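Local structure of neuraminidase (Influenza A virus, 4GDJ) at residues 151-156 and 323-328; 202-207 and 333-338; 277-282 and 292-297. The protein is a neuraminidase-like viral surface glycoprotein with a beta-propeller ectodomain and a diverged putative active site, so removal of terminal sialic acids is only presumed. All coordinates share one frame; numbering follows the deposited sequence.

Contact 1 (151-156 and 323-328)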
loop_
_atom_site.group_PDB
_atom_site.type_symbol
_atom_site.label_atom_id
_atom_site.label_comp_id
_atom_site.label_asym_id
_atom_site.label_seq_id
_atom_site.Cartn_x
_atom_site.Cartn_y
_atom_site.Cartn_z
ATOM N N GLU A 151 2.335 5.067 -0.287
ATOM C CA GLU A 151 2.135 6.495 -0.408
ATOM C C GLU A 151 0.709 6.855 -0.053
ATOM O O GLU A 151 -0.193 6.067 -0.285
ATOM C CB GLU A 151 2.513 7.027 -1.803
ATOM C CG GLU A 151 1.517 6.734 -2.898
ATOM C CD GLU A 151 1.863 7.445 -4.237
ATOM O OE1 GLU A 151 2.814 8.271 -4.281
ATOM O OE2 GLU A 151 1.178 7.175 -5.246
ATOM N N CYS A 152 0.514 8.040 0.533
ATOM C CA CYS A 152 -0.824 8.543 0.725
ATOM C C CYS A 152 -1.233 9.225 -0.604
ATOM O O CYS A 152 -0.430 9.276 -1.552
ATOM C CB CYS A 152 -0.900 9.476 1.947
ATOM S SG CYS A 152 0.423 10.677 2.109
ATOM N N ILE A 153 -2.486 9.660 -0.706
ATOM C CA ILE A 153 -3.068 10.066 -2.013
ATOM C C ILE A 153 -3.544 11.503 -1.910
ATOM O O ILE A 153 -4.361 11.828 -1.055
ATOM C CB ILE A 153 -4.273 9.193 -2.399
ATOM C CG1 ILE A 153 -3.869 7.751 -2.588
ATOM C CG2 ILE A 153 -4.930 9.712 -3.690
ATOM C CD1 ILE A 153 -2.796 7.540 -3.635
ATOM N N CYS A 154 -2.996 12.365 -2.743
ATOM C CA CYS A 154 -3.319 13.775 -2.757
ATOM C C CYS A 154 -4.147 14.070 -3.974
ATOM O O CYS A 154 -3.762 13.682 -5.050
ATOM C CB CYS A 154 -2.049 14.599 -2.840
ATOM S SG CYS A 154 -1.110 14.517 -1.295
ATOM N N VAL A 155 -5.267 14.759 -3.787
ATOM C CA VAL A 155 -6.164 15.162 -4.857
ATOM C C VAL A 155 -6.534 16.629 -4.637
ATOM O O VAL A 155 -7.164 16.954 -3.642
ATOM C CB VAL A 155 -7.448 14.354 -4.793
ATOM C CG1 VAL A 155 -8.496 14.954 -5.717
ATOM C CG2 VAL A 155 -7.173 12.899 -5.139
ATOM N N GLU A 156 -6.102 17.512 -5.532
ATOM C CA GLU A 156 -6.438 18.929 -5.447
ATOM C C GLU A 156 -6.084 19.521 -4.084
ATOM O O GLU A 156 -6.905 20.163 -3.436
ATOM C CB GLU A 156 -7.918 19.124 -5.733
ATOM C CG GLU A 156 -8.287 18.773 -7.183
ATOM C CD GLU A 156 -9.785 18.864 -7.475
ATOM O OE1 GLU A 156 -10.593 18.985 -6.523
ATOM O OE2 GLU A 156 -10.155 18.809 -8.668
ATOM N N PHE A 323 0.997 0.126 -4.735
ATOM C CA PHE A 323 0.885 1.117 -5.801
ATOM C C PHE A 323 1.708 2.365 -5.570
ATOM O O PHE A 323 2.004 2.758 -4.434
ATOM C CB PHE A 323 -0.565 1.594 -5.939
ATOM C CG PHE A 323 -1.552 0.524 -6.356
ATOM C CD1 PHE A 323 -1.573 0.050 -7.661
ATOM C CD2 PHE A 323 -2.493 0.042 -5.451
ATOM C CE1 PHE A 323 -2.485 -0.925 -8.051
ATOM C CE2 PHE A 323 -3.423 -0.920 -5.839
ATOM C CZ PHE A 323 -3.411 -1.401 -7.140
ATOM N N PHE A 324 2.046 3.010 -6.668
ATOM C CA PHE A 324 2.482 4.409 -6.666
ATOM C C PHE A 324 2.127 5.008 -8.008
ATOM O O PHE A 324 1.959 4.260 -8.985
ATOM C CB PHE A 324 3.988 4.589 -6.360
ATOM C CG PHE A 324 4.914 4.182 -7.471
ATOM C CD1 PHE A 324 5.288 2.856 -7.642
ATOM C CD2 PHE A 324 5.480 5.136 -8.290
ATOM C CE1 PHE A 324 6.165 2.485 -8.654
ATOM C CE2 PHE A 324 6.355 4.767 -9.304
ATOM C CZ PHE A 324 6.707 3.465 -9.476
ATOM N N GLN A 325 1.981 6.334 -8.045
ATOM C CA GLN A 325 1.587 7.044 -9.264
ATOM C C GLN A 325 2.561 8.183 -9.565
ATOM O O GLN A 325 2.634 9.151 -8.826
ATOM C CB GLN A 325 0.161 7.587 -9.148
ATOM C CG GLN A 325 -0.859 6.455 -9.140
ATOM C CD GLN A 325 -2.289 6.917 -9.012
ATOM O OE1 GLN A 325 -2.755 7.290 -7.933
ATOM N NE2 GLN A 325 -3.017 6.851 -10.116
ATOM N N PRO A 326 3.321 8.076 -10.658
ATOM C CA PRO A 326 4.197 9.210 -11.041
ATOM C C PRO A 326 3.347 10.427 -11.378
ATOM O O PRO A 326 2.196 10.206 -11.718
ATOM C CB PRO A 326 4.935 8.699 -12.274
ATOM C CG PRO A 326 4.840 7.225 -12.203
ATOM C CD PRO A 326 3.546 6.888 -11.486
ATOM N N LYS A 327 3.861 11.658 -11.308
ATOM C CA LYS A 327 2.951 12.818 -11.351
ATOM C C LYS A 327 2.745 13.518 -12.710
ATOM O O LYS A 327 1.649 14.023 -12.972
ATOM C CB LYS A 327 3.314 13.859 -10.276
ATOM C CG LYS A 327 3.126 13.388 -8.823
ATOM C CD LYS A 327 1.704 12.914 -8.534
ATOM C CE LYS A 327 1.612 12.228 -7.175
ATOM N NZ LYS A 327 0.794 10.960 -7.265
ATOM N N GLY A 328 3.758 13.568 -13.571
ATOM C CA GLY A 328 3.581 14.204 -14.877
ATOM C C GLY A 328 2.641 13.440 -15.810
ATOM O O GLY A 328 1.941 14.011 -16.662
HETATM O O HOH W 1 3.608 3.728 -2.530
HETATM O O HOH W 2 -1.096 9.323 -6.470
HETATM O O HOH W 3 0.638 10.478 -3.940
#
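Phe323 meets Glu151 chiefly through a water: its carbonyl O accepts from water 1 at 2.7 Å, and the same water takes the N-H of Glu151 at 2.9 Å. Its ring turns elsewhere, to pack on Tyr203 and Phe270. At Phe324 the carboxylate comes down on the backbone, with Glu151 OE2 3.4 Å from CA, while the phenyl ring leads off toward Trp340 and Cys338. Gln325 makes the direct bond. Its N-H reaches Glu151 OE2 at 3.0 Å, bent to 138° at the hydrogen and coming from above the carboxylate plane, 36° out of it. Glu151 gets there because its CG is tucked between N and the carbonyl carbon (chi1 76°) and the chain then runs straight down to the other segment. A glutamate suits the place, as it is long enough to span the gap and has a second oxygen, OE1, which bonds Ser47 OG. The Gln325 amide is used from both ends: OE1 receives Thr204 N and water 2, NE2 gives to Arg336 O, and water 2 also donates weakly to Glu151 OE2. Ile153 CD1 comes to 4.3 Å from Gln325 OE1, a loose contact. Lys327, though poorly ordered, curls back so that NZ donates to Gln325 O at 3.0 Å; it remains 4.3 Å from Glu151 OE2, beyond a salt bridge, and water 3, bonded to Cys152 O, takes a weak bond from NZ. The contact joins the loop leading into strand 153-155 to the end of strand 317-324, in blades three apart around the six-bladed propeller. Chemically it rests on one bent direct bond to a buried glutamate, whose two oxygens serve Gln325 and Ser47, and on waters that mostly bridge backbone atoms and Lys327.

Contact 2 (202-207 and 333-338)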
loop_
_atom_site.group_PDB
_atom_site.type_symbol
_atom_site.label_atom_id
_atom_site.label_comp_id
_atom_site.label_asym_id
_atom_site.label_seq_id
_atom_site.Cartn_x
_atom_site.Cartn_y
_atom_site.Cartn_z
ATOM N N CYS A 202 -2.960 2.327 -2.091
ATOM C CA CYS A 202 -3.994 3.109 -2.736
ATOM C C CYS A 202 -3.496 3.784 -4.014
ATOM O O CYS A 202 -2.303 4.034 -4.177
ATOM C CB CYS A 202 -4.461 4.215 -1.803
ATOM S SG CYS A 202 -4.961 3.660 -0.157
ATOM N N TYR A 203 -4.431 4.069 -4.919
ATOM C CA TYR A 203 -4.139 4.883 -6.091
ATOM C C TYR A 203 -5.404 5.648 -6.366
ATOM O O TYR A 203 -6.427 5.375 -5.775
ATOM C CB TYR A 203 -3.727 4.037 -7.318
ATOM C CG TYR A 203 -4.836 3.165 -7.794
ATOM C CD1 TYR A 203 -5.073 1.927 -7.211
ATOM C CD2 TYR A 203 -5.674 3.592 -8.807
ATOM C CE1 TYR A 203 -6.095 1.143 -7.622
ATOM C CE2 TYR A 203 -6.710 2.802 -9.241
ATOM C CZ TYR A 203 -6.910 1.587 -8.659
ATOM O OH TYR A 203 -7.965 0.824 -9.079
ATOM N N THR A 204 -5.336 6.628 -7.257
ATOM C CA THR A 204 -6.519 7.384 -7.605
ATOM C C THR A 204 -6.685 7.472 -9.118
ATOM O O THR A 204 -5.728 7.690 -9.842
ATOM C CB THR A 204 -6.490 8.803 -7.002
ATOM O OG1 THR A 204 -7.715 9.479 -7.287
ATOM C CG2 THR A 204 -5.332 9.610 -7.506
ATOM N N ILE A 205 -7.921 7.292 -9.553
ATOM C CA ILE A 205 -8.319 7.509 -10.942
ATOM C C ILE A 205 -9.690 8.181 -10.942
ATOM O O ILE A 205 -10.614 7.717 -10.282
ATOM C CB ILE A 205 -8.405 6.201 -11.697
ATOM C CG1 ILE A 205 -7.009 5.629 -11.893
ATOM C CG2 ILE A 205 -9.081 6.421 -13.050
ATOM C CD1 ILE A 205 -7.004 4.268 -12.563
ATOM N N ASN A 206 -9.799 9.315 -11.625
ATOM C CA ASN A 206 -11.078 10.015 -11.763
ATOM C C ASN A 206 -11.673 10.480 -10.434
ATOM O O ASN A 206 -12.856 10.300 -10.170
ATOM C CB ASN A 206 -12.074 9.136 -12.507
ATOM C CG ASN A 206 -11.741 9.009 -13.995
ATOM O OD1 ASN A 206 -11.152 9.916 -14.599
ATOM N ND2 ASN A 206 -12.116 7.880 -14.588
ATOM N N ASN A 207 -10.833 11.095 -9.620
ATOM C CA ASN A 207 -11.176 11.482 -8.245
ATOM C C ASN A 207 -11.930 10.424 -7.398
ATOM O O ASN A 207 -12.563 10.754 -6.395
ATOM C CB ASN A 207 -11.895 12.843 -8.215
ATOM C CG ASN A 207 -10.996 13.991 -8.674
ATOM O OD1 ASN A 207 -9.764 13.880 -8.688
ATOM N ND2 ASN A 207 -11.614 15.102 -9.052
ATOM N N GLU A 333 -2.619 11.754 -20.829
ATOM C CA GLU A 333 -4.009 11.516 -21.215
ATOM C C GLU A 333 -4.761 10.682 -20.167
ATOM O O GLU A 333 -5.616 11.203 -19.444
ATOM C CB GLU A 333 -4.059 10.826 -22.584
ATOM C CG GLU A 333 -5.462 10.389 -23.016
ATOM C CD GLU A 333 -5.869 10.948 -24.375
ATOM O OE1 GLU A 333 -5.348 12.017 -24.771
ATOM O OE2 GLU A 333 -6.717 10.317 -25.046
ATOM N N CYS A 334 -4.455 9.386 -20.108
ATOM C CA CYS A 334 -4.961 8.519 -19.051
ATOM C C CYS A 334 -4.059 8.704 -17.827
ATOM O O CYS A 334 -2.891 9.052 -17.960
ATOM C CB CYS A 334 -4.934 7.049 -19.490
ATOM S SG CYS A 334 -5.936 6.621 -20.977
ATOM N N GLN A 335 -4.584 8.470 -16.637
ATOM C CA GLN A 335 -3.741 8.535 -15.437
ATOM C C GLN A 335 -2.873 7.287 -15.318
ATOM O O GLN A 335 -3.352 6.174 -15.460
ATOM C CB GLN A 335 -4.601 8.708 -14.188
ATOM C CG GLN A 335 -5.243 10.094 -14.117
ATOM C CD GLN A 335 -6.311 10.211 -13.037
ATOM O OE1 GLN A 335 -7.493 9.909 -13.275
ATOM N NE2 GLN A 335 -5.901 10.660 -11.843
ATOM N N ARG A 336 -1.591 7.479 -15.078
ATOM C CA ARG A 336 -0.695 6.351 -14.845
ATOM C C ARG A 336 -0.843 5.677 -13.473
ATOM O O ARG A 336 -1.196 6.311 -12.470
ATOM C CB ARG A 336 0.751 6.776 -15.065
ATOM C CG ARG A 336 1.334 6.136 -16.334
ATOM C CD ARG A 336 2.556 6.872 -16.839
ATOM N NE ARG A 336 3.819 6.313 -16.356
ATOM C CZ ARG A 336 4.846 7.046 -15.929
ATOM N NH1 ARG A 336 4.763 8.376 -15.908
ATOM N NH2 ARG A 336 5.967 6.454 -15.519
ATOM N N VAL A 337 -0.580 4.370 -13.464
ATOM C CA VAL A 337 -0.543 3.555 -12.255
ATOM C C VAL A 337 0.650 2.648 -12.381
ATOM O O VAL A 337 0.843 2.008 -13.418
ATOM C CB VAL A 337 -1.755 2.644 -12.108
ATOM C CG1 VAL A 337 -1.770 2.024 -10.714
ATOM C CG2 VAL A 337 -3.000 3.396 -12.325
ATOM N N CYS A 338 1.429 2.578 -11.312
ATOM C CA CYS A 338 2.592 1.720 -11.223
ATOM C C CYS A 338 2.574 0.946 -9.927
ATOM O O CYS A 338 1.741 1.207 -9.059
ATOM C CB CYS A 338 3.864 2.548 -11.282
ATOM S SG CYS A 338 3.943 3.680 -12.687
HETATM O O HOH W 4 -7.938 11.081 -9.660
#
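Gln335 reaches across to the turn that follows strand 200-205, where its OE1 accepts the backbone N-H of Asn206 at 2.9 Å. This hydrogen bond is fairly straight (160°) and lies in the carbonyl plane of the amide, on a lone pair. The glutamine chain, with CG set beside its own backbone N (chi1 -70°) and extended from there, slides past Ile205 in the opposite direction and brings OE1 within 3.4 Å of Ile205 CA. Asn206 and Asn207 both adopt left-handed backbone conformations, which asparagine tolerates well.

Solvent completes the polar side. Water 4 accepts from Gln335 NE2 at 3.0 Å and from Asn207 N, and donates to Thr204 OG1, whose other partner is Leu208 O.

Apolar contact centres on buried Val337, which spreads its two methyls: CG2 meets Ile205 CD1 at 4.1 Å, the side chains crossing at about a right angle, and CG1 approaches Tyr203 CG obliquely at 4.4 Å. The fork at Val337 CB thus lets one residue touch both Ile205 and Tyr203; the tyrosine OH bonds Glu274.

The chemistry changes along the seam, from buried Val337 and Tyr203, through partly exposed Ile205, to a glutamine at the surface that engages both a turn N-H and a water, pinning the loop before strand 338-343 to the first strand of the blade 200-236.

Contact 3 (277-282 and 292-297)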
loop_
_atom_site.group_PDB
_atom_site.type_symbol
_atom_site.label_atom_id
_atom_site.label_comp_id
_atom_site.label_asym_id
_atom_site.label_seq_id
_atom_site.Cartn_x
_atom_site.Cartn_y
_atom_site.Cartn_z
ATOM N N ALA A 277 -9.608 -5.526 -14.284
ATOM C CA ALA A 277 -8.887 -5.586 -13.026
ATOM C C ALA A 277 -7.630 -6.415 -13.181
ATOM O O ALA A 277 -7.517 -7.254 -14.091
ATOM C CB ALA A 277 -9.764 -6.190 -11.965
ATOM N N TRP A 278 -6.672 -6.204 -12.289
ATOM C CA TRP A 278 -5.488 -7.029 -12.281
ATOM C C TRP A 278 -5.186 -7.440 -10.864
ATOM O O TRP A 278 -5.153 -6.574 -9.980
ATOM C CB TRP A 278 -4.311 -6.252 -12.806
ATOM C CG TRP A 278 -4.222 -6.005 -14.254
ATOM C CD1 TRP A 278 -4.783 -4.976 -14.966
ATOM C CD2 TRP A 278 -3.451 -6.763 -15.180
ATOM N NE1 TRP A 278 -4.420 -5.074 -16.275
ATOM C CE2 TRP A 278 -3.595 -6.159 -16.432
ATOM C CE3 TRP A 278 -2.654 -7.907 -15.061
ATOM C CZ2 TRP A 278 -2.961 -6.661 -17.582
ATOM C CZ3 TRP A 278 -2.044 -8.414 -16.200
ATOM C CH2 TRP A 278 -2.195 -7.782 -17.441
ATOM N N THR A 279 -4.997 -8.738 -10.652
ATOM C CA THR A 279 -4.610 -9.280 -9.372
ATOM C C THR A 279 -3.157 -9.641 -9.424
ATOM O O THR A 279 -2.552 -9.656 -10.494
ATOM C CB THR A 279 -5.402 -10.535 -8.969
ATOM O OG1 THR A 279 -5.285 -11.513 -9.992
ATOM C CG2 THR A 279 -6.847 -10.214 -8.777
ATOM N N SER A 280 -2.589 -9.905 -8.245
ATOM C CA SER A 280 -1.183 -10.179 -8.132
ATOM C C SER A 280 -0.927 -11.027 -6.899
ATOM O O SER A 280 -1.555 -10.823 -5.847
ATOM C CB SER A 280 -0.406 -8.860 -8.095
ATOM O OG SER A 280 -0.743 -8.107 -6.932
ATOM N N LYS A 281 -0.035 -11.994 -7.023
ATOM C CA LYS A 281 0.245 -12.924 -5.937
ATOM C C LYS A 281 1.527 -13.684 -6.221
ATOM O O LYS A 281 2.092 -13.617 -7.326
ATOM C CB LYS A 281 -0.885 -13.928 -5.811
ATOM C CG LYS A 281 -1.067 -14.697 -7.096
ATOM C CD LYS A 281 -2.249 -15.605 -7.005
ATOM C CE LYS A 281 -2.314 -16.492 -8.279
ATOM N NZ LYS A 281 -3.441 -17.458 -8.157
ATOM N N THR A 282 1.998 -14.403 -5.216
ATOM C CA THR A 282 3.094 -15.312 -5.408
ATOM C C THR A 282 2.647 -16.399 -6.408
ATOM O O THR A 282 1.464 -16.637 -6.610
ATOM C CB THR A 282 3.479 -15.985 -4.105
ATOM O OG1 THR A 282 2.338 -16.680 -3.599
ATOM C CG2 THR A 282 3.964 -14.932 -3.043
ATOM N N VAL A 292 2.901 -13.322 -9.945
ATOM C CA VAL A 292 1.990 -13.508 -11.051
ATOM C C VAL A 292 0.990 -12.387 -11.079
ATOM O O VAL A 292 0.430 -12.021 -10.049
ATOM C CB VAL A 292 1.268 -14.872 -10.911
ATOM C CG1 VAL A 292 0.128 -15.002 -11.914
ATOM C CG2 VAL A 292 2.268 -16.008 -11.084
ATOM N N LEU A 293 0.804 -11.816 -12.265
ATOM C CA LEU A 293 -0.225 -10.818 -12.540
ATOM C C LEU A 293 -1.283 -11.412 -13.454
ATOM O O LEU A 293 -0.953 -11.989 -14.504
ATOM C CB LEU A 293 0.374 -9.625 -13.256
ATOM C CG LEU A 293 1.572 -8.962 -12.602
ATOM C CD1 LEU A 293 2.090 -7.862 -13.490
ATOM C CD2 LEU A 293 1.163 -8.382 -11.273
ATOM N N GLU A 294 -2.546 -11.261 -13.076
ATOM C CA GLU A 294 -3.660 -11.781 -13.860
ATOM C C GLU A 294 -4.667 -10.706 -14.136
ATOM O O GLU A 294 -5.100 -10.008 -13.209
ATOM C CB GLU A 294 -4.346 -12.949 -13.132
ATOM C CG GLU A 294 -3.476 -14.169 -12.998
ATOM C CD GLU A 294 -4.171 -15.318 -12.313
ATOM O OE1 GLU A 294 -4.797 -15.114 -11.250
ATOM O OE2 GLU A 294 -4.092 -16.435 -12.851
ATOM N N GLN A 295 -5.034 -10.572 -15.413
ATOM C CA GLN A 295 -6.039 -9.613 -15.851
ATOM C C GLN A 295 -7.435 -10.256 -15.881
ATOM O O GLN A 295 -7.597 -11.403 -16.351
ATOM C CB GLN A 295 -5.667 -9.084 -17.228
ATOM C CG GLN A 295 -6.554 -7.962 -17.722
ATOM C CD GLN A 295 -6.211 -7.539 -19.169
ATOM O OE1 GLN A 295 -5.843 -6.395 -19.425
ATOM N NE2 GLN A 295 -6.311 -8.482 -20.099
ATOM N N ILE A 296 -8.424 -9.537 -15.340
ATOM C CA ILE A 296 -9.798 -9.997 -15.250
ATOM C C ILE A 296 -10.700 -8.944 -15.897
ATOM O O ILE A 296 -11.033 -7.951 -15.268
ATOM C CB ILE A 296 -10.222 -10.210 -13.789
ATOM C CG1 ILE A 296 -9.404 -11.321 -13.136
ATOM C CG2 ILE A 296 -11.679 -10.586 -13.715
ATOM C CD1 ILE A 296 -9.474 -11.279 -11.621
ATOM N N PRO A 297 -11.077 -9.137 -17.175
ATOM C CA PRO A 297 -11.814 -8.066 -17.868
ATOM C C PRO A 297 -13.114 -7.630 -17.188
ATOM O O PRO A 297 -13.446 -6.442 -17.234
ATOM C CB PRO A 297 -12.088 -8.660 -19.264
ATOM C CG PRO A 297 -10.950 -9.612 -19.488
ATOM C CD PRO A 297 -10.734 -10.241 -18.090
HETATM O O HOH W 5 -2.824 -12.957 -9.843
HETATM O O HOH W 6 -6.856 -13.919 -10.513
#
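Ala277 and Ile296 open a ladder of six backbone hydrogen bonds between strands 277-281 and 289-296, a beta hairpin of consecutive antiparallel strands in one propeller blade. Three hydrogen-bonded pairs each exchange two: Ile296 N gives to Ala277 O at 2.8 Å, Thr279 N to Glu294 O at 2.9 Å and Val292 N to Lys281 O at 2.8 Å, each with its return bond. The last of these runs nearly along the C=O axis (170°), and Lys281 N gives the longest return, 3.1 Å to Val292 O. In the non-hydrogen-bonded pairs the backbone turns outward: Leu293 and Gln295 bond the blade's next strand, 308-313, and its approach, while Trp278 bonds Leu272.

Side-chain polar groups are met as well. Trp278 NE1 gives to Val18 O, and Ser280 OG bonds Phe270 O. On the face carrying Ala277, Thr279 and Glu294, water 5 links Thr279 OG1 (2.9 Å) with Glu294 OE1 (3.2 Å), and a second water also binds that hydroxyl. Lys281 NZ stays 4.1 Å from Glu294 OE1, beyond a salt bridge, at most a weak electrostatic attraction.

On the other face Gln295 lays CB over the six-membered ring of Trp278, 3.5 Å from the centroid, a CH-pi contact, and its CG, anti to N (chi1 -173°), runs alongside CE2. The broad indole also meets Leu293 CB through CE3 and stands edge-to-face with Trp21.

Six backbone bonds thus set the register, and side chains pack on either face of it: one face centres on the indole, the other mixes Ala277 and Ile296 with a water-linked threonine and glutamate.

In the fold
Contacts 1 and 2 adjoin, their centres 8 Å apart, and share the connection from strand 317-324 to strand 338-343, whose two ends they hold; but they meet different blades, since strands 153-155 and 200-205 begin separate, neighbouring ones. The Gln325 amide couples the two, and Phe324 O probably receives Cys338 N. Contact 1 is buried yet polar and watery; contact 2 runs from an apolar interior to an exposed amide. Both join blades, mainly through side chains. Contact 3, 22 Å from contact 1 and 17 Å from contact 2 between centres, lies within a single blade, where backbone bonding dominates.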